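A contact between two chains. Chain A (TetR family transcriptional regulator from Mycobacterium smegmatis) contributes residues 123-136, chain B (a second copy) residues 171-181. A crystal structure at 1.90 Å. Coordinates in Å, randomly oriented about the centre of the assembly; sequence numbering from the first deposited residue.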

# COMPACT_ATOMS: atom_id res chain seq x y z
N GLY A 123 -3.09 16.45 20.42
CA GLY A 123 -1.95 17.20 20.92
C GLY A 123 -0.80 17.30 19.93
O GLY A 123 0.20 17.87 20.29
N VAL A 124 -0.93 16.73 18.73
CA VAL A 124 0.05 16.85 17.73
C VAL A 124 0.16 18.34 17.36
O VAL A 124 -0.82 19.02 17.15
N SER A 125 1.38 18.79 17.22
CA SER A 125 1.59 20.19 16.86
C SER A 125 1.05 20.51 15.49
O SER A 125 0.98 19.66 14.57
N ASP A 126 0.67 21.77 15.28
CA ASP A 126 0.13 22.17 13.96
C ASP A 126 1.08 21.83 12.82
O ASP A 126 0.59 21.46 11.72
N ALA A 127 2.40 21.91 13.06
CA ALA A 127 3.36 21.68 12.01
C ALA A 127 3.40 20.19 11.58
O ALA A 127 3.83 19.87 10.50
N ASP A 128 2.93 19.30 12.43
CA ASP A 128 3.05 17.89 12.22
C ASP A 128 1.68 17.24 11.99
O ASP A 128 1.60 16.03 11.78
N VAL A 129 0.60 18.00 12.01
CA VAL A 129 -0.74 17.43 11.87
C VAL A 129 -0.92 16.68 10.55
O VAL A 129 -1.53 15.61 10.53
N ASP A 130 -0.42 17.26 9.46
CA ASP A 130 -0.53 16.68 8.14
C ASP A 130 0.26 15.37 8.03
O ASP A 130 -0.27 14.46 7.43
N ALA A 131 1.50 15.31 8.55
CA ALA A 131 2.27 14.08 8.62
C ALA A 131 1.52 12.99 9.47
O ALA A 131 1.58 11.82 9.11
N ALA A 132 0.90 13.40 10.57
CA ALA A 132 0.12 12.49 11.43
C ALA A 132 -1.04 11.91 10.68
O ALA A 132 -1.22 10.69 10.69
N ALA A 133 -1.76 12.75 9.95
CA ALA A 133 -2.92 12.32 9.19
C ALA A 133 -2.52 11.41 8.05
O ALA A 133 -3.13 10.34 7.90
N ARG A 134 -1.45 11.76 7.32
CA ARG A 134 -0.96 10.91 6.27
C ARG A 134 -0.48 9.55 6.79
O ARG A 134 -0.65 8.53 6.12
N THR A 135 0.11 9.54 7.98
CA THR A 135 0.57 8.33 8.62
C THR A 135 -0.60 7.32 8.78
O THR A 135 -0.48 6.12 8.42
N VAL A 136 -1.71 7.81 9.27
CA VAL A 136 -2.92 7.00 9.39
C VAL A 136 -3.38 6.54 8.03
O VAL A 136 -3.66 5.34 7.85
N THR B 171 12.36 11.52 4.46
CA THR B 171 12.89 10.74 5.57
C THR B 171 12.38 11.23 6.90
O THR B 171 12.07 10.46 7.79
N ARG B 172 12.24 12.52 7.03
CA ARG B 172 11.72 13.06 8.25
C ARG B 172 10.21 12.72 8.51
O ARG B 172 9.83 12.46 9.64
N GLN B 173 9.42 12.79 7.48
CA GLN B 173 7.99 12.37 7.46
C GLN B 173 7.90 10.86 7.78
O GLN B 173 7.10 10.46 8.58
N PHE B 174 8.80 10.07 7.19
CA PHE B 174 8.81 8.65 7.36
C PHE B 174 9.08 8.36 8.82
O PHE B 174 8.39 7.54 9.44
N ARG B 175 10.03 9.07 9.40
CA ARG B 175 10.46 8.82 10.78
C ARG B 175 9.39 9.24 11.76
O ARG B 175 9.19 8.59 12.78
N PHE B 176 8.76 10.36 11.47
CA PHE B 176 7.63 10.82 12.27
C PHE B 176 6.52 9.76 12.39
O PHE B 176 5.98 9.53 13.48
N GLY B 177 6.12 9.18 11.25
CA GLY B 177 5.02 8.26 11.29
C GLY B 177 5.41 7.00 12.03
O GLY B 177 4.64 6.40 12.77
N LEU B 178 6.65 6.58 11.82
CA LEU B 178 7.18 5.44 12.56
C LEU B 178 7.19 5.68 14.09
O LEU B 178 6.85 4.79 14.90
N GLN B 179 7.59 6.89 14.48
CA GLN B 179 7.59 7.26 15.90
C GLN B 179 6.17 7.18 16.49
O GLN B 179 6.04 6.86 17.65
N LEU B 180 5.13 7.51 15.71
CA LEU B 180 3.77 7.32 16.23
C LEU B 180 3.54 5.90 16.55
O LEU B 180 3.03 5.59 17.62
N LEU B 181 3.97 5.00 15.65
CA LEU B 181 3.84 3.63 15.92
C LEU B 181 4.63 3.10 17.14
O LEU B 181 4.13 2.26 17.95

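The two helices cross at 67°; their axes approach to 9.2 Å, and the nearest CA pair in the register is Thr135(A) CA and Gly177(B) CA, 5.2 Å apart. At Gly177(B) the missing side chain is the hollow: Thr135(A), in the m rotamer, sets OG1 3.2 Å from Gly177(B) CA, and a CB there would clash with that oxygen. The hydroxyl is satisfied: Thr135(A) OG1 donates to Ala131(A) O (2.7 Å) within its own helix and accepts from a water that also donates to Gln173(B) O.

The main bump is Phe176(B), chi1 t, whose ring fills a shallow bay lined by Val124(A), Asp128(A), Ala131(A) and Ala132(A). Short alanine side chains let the broad ring lie close: Ala131(A) CB is 3.8 Å from Phe176(B) CD2, while Asp128(A) CB approaches CZ of the ring equally closely, at 3.8 Å. One turn on, Leu180(B), m with chi2 t, reaches Thr135(A) CG2 with its CD1 at 3.9 Å and also touches Ala132(A).

Polar groups flank this apolar patch. Gln173(B), m at chi1 and chi2, bends its end inward so that OE1 accepts from Arg134(A) NH2 at 2.7 Å; a water linking Arg134(A) NE to the same OE1 reinforces the pair. Asp128(A) OD1 and Arg172(B) NH1, 4.2 Å apart, make no salt bridge; a water joins them, weakly on the arginine side.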

# COMPACT_ATOMS: atom_id res chain seq x y z
CB VAL A 124 -0.27 15.93 16.48
CG1 VAL A 124 0.76 16.09 15.40
CG2 VAL A 124 -0.25 14.46 16.84
CB SER A 125 3.13 20.51 16.93
OG SER A 125 3.68 20.06 15.70
CB ASP A 126 -0.29 23.66 13.95
CG ASP A 126 -1.64 23.92 14.60
OD1 ASP A 126 -2.32 22.98 15.08
OD2 ASP A 126 -2.04 25.10 14.65
CB ALA A 127 4.77 22.12 12.43
CB ASP A 128 3.64 17.27 13.49
CG ASP A 128 5.10 17.64 13.77
OD1 ASP A 128 5.90 17.84 12.82
OD2 ASP A 128 5.44 17.62 14.99
CB VAL A 129 -1.77 18.53 12.09
CG1 VAL A 129 -3.06 18.31 11.36
CG2 VAL A 129 -1.99 18.71 13.62
CB ASP A 130 -0.08 17.66 7.02
CG ASP A 130 -1.14 18.75 6.71
OD1 ASP A 130 -2.35 18.67 7.15
OD2 ASP A 130 -0.73 19.71 5.99
CB ALA A 131 3.65 14.33 9.14
CB ALA A 132 -0.34 13.18 12.69
CB ALA A 133 -3.74 13.50 8.70
CB ARG A 134 0.19 11.59 5.50
CG ARG A 134 -0.36 12.64 4.52
CD ARG A 134 0.69 13.16 3.55
NE ARG A 134 1.75 13.80 4.25
CZ ARG A 134 1.87 15.12 4.47
NH1 ARG A 134 0.96 16.00 4.06
NH2 ARG A 134 2.93 15.56 5.15
CB THR A 135 1.24 8.63 9.96
OG1 THR A 135 2.50 9.38 9.76
CG2 THR A 135 1.56 7.31 10.67
CB VAL A 136 -4.02 7.78 10.11
CG1 VAL A 136 -5.37 7.01 10.18
CG2 VAL A 136 -3.54 8.21 11.52
CB THR B 171 14.42 10.66 5.51
OG1 THR B 171 14.75 9.89 4.35
CG2 THR B 171 15.03 9.95 6.72
CB ARG B 172 11.92 14.56 8.21
CG ARG B 172 11.64 15.28 9.49
CD ARG B 172 12.07 16.74 9.30
NE ARG B 172 11.32 17.59 10.21
CZ ARG B 172 10.07 18.04 10.02
NH1 ARG B 172 9.51 18.80 10.95
NH2 ARG B 172 9.38 17.74 8.91
CB GLN B 173 7.42 12.52 6.06
CG GLN B 173 7.38 13.90 5.43
CD GLN B 173 6.29 14.73 6.00
OE1 GLN B 173 5.13 14.30 6.09
NE2 GLN B 173 6.63 15.94 6.35
CB PHE B 174 9.86 8.01 6.46
CG PHE B 174 10.00 6.55 6.64
CD1 PHE B 174 8.97 5.71 6.29
CD2 PHE B 174 11.12 6.02 7.25
CE1 PHE B 174 9.13 4.37 6.36
CE2 PHE B 174 11.27 4.67 7.35
CZ PHE B 174 10.24 3.84 6.94
CB ARG B 175 11.81 9.54 11.13
CG ARG B 175 13.08 8.86 10.55
CD ARG B 175 14.45 9.44 11.03
NE ARG B 175 14.58 9.33 12.50
CZ ARG B 175 15.03 8.26 13.19
NH1 ARG B 175 15.46 7.15 12.58
NH2 ARG B 175 15.04 8.30 14.52
CB PHE B 176 7.02 12.12 11.66
CG PHE B 176 5.92 12.69 12.49
CD1 PHE B 176 6.21 13.47 13.61
CD2 PHE B 176 4.59 12.31 12.26
CE1 PHE B 176 5.20 13.88 14.45
CE2 PHE B 176 3.59 12.75 13.09
CZ PHE B 176 3.87 13.55 14.17
CB LEU B 178 8.58 5.18 12.02
CG LEU B 178 9.24 3.82 11.88
CD1 LEU B 178 8.26 2.78 11.39
CD2 LEU B 178 10.49 3.97 10.99
CB GLN B 179 8.23 8.63 16.15
CG GLN B 179 8.50 8.98 17.60
CD GLN B 179 9.37 7.90 18.30
OE1 GLN B 179 10.20 7.28 17.70
NE2 GLN B 179 9.03 7.59 19.52
CB LEU B 180 2.65 7.72 15.24
CG LEU B 180 2.44 9.19 15.01
CD1 LEU B 180 1.46 9.48 13.89
CD2 LEU B 180 1.96 9.86 16.27
CB LEU B 181 4.19 2.81 14.69
CG LEU B 181 3.20 2.91 13.54
CD1 LEU B 181 3.76 2.33 12.27
CD2 LEU B 181 1.87 2.28 13.91
O HOH W 1 7.73 19.95 12.34
O HOH W 2 3.86 11.94 5.82
O HOH W 3 4.09 9.72 7.51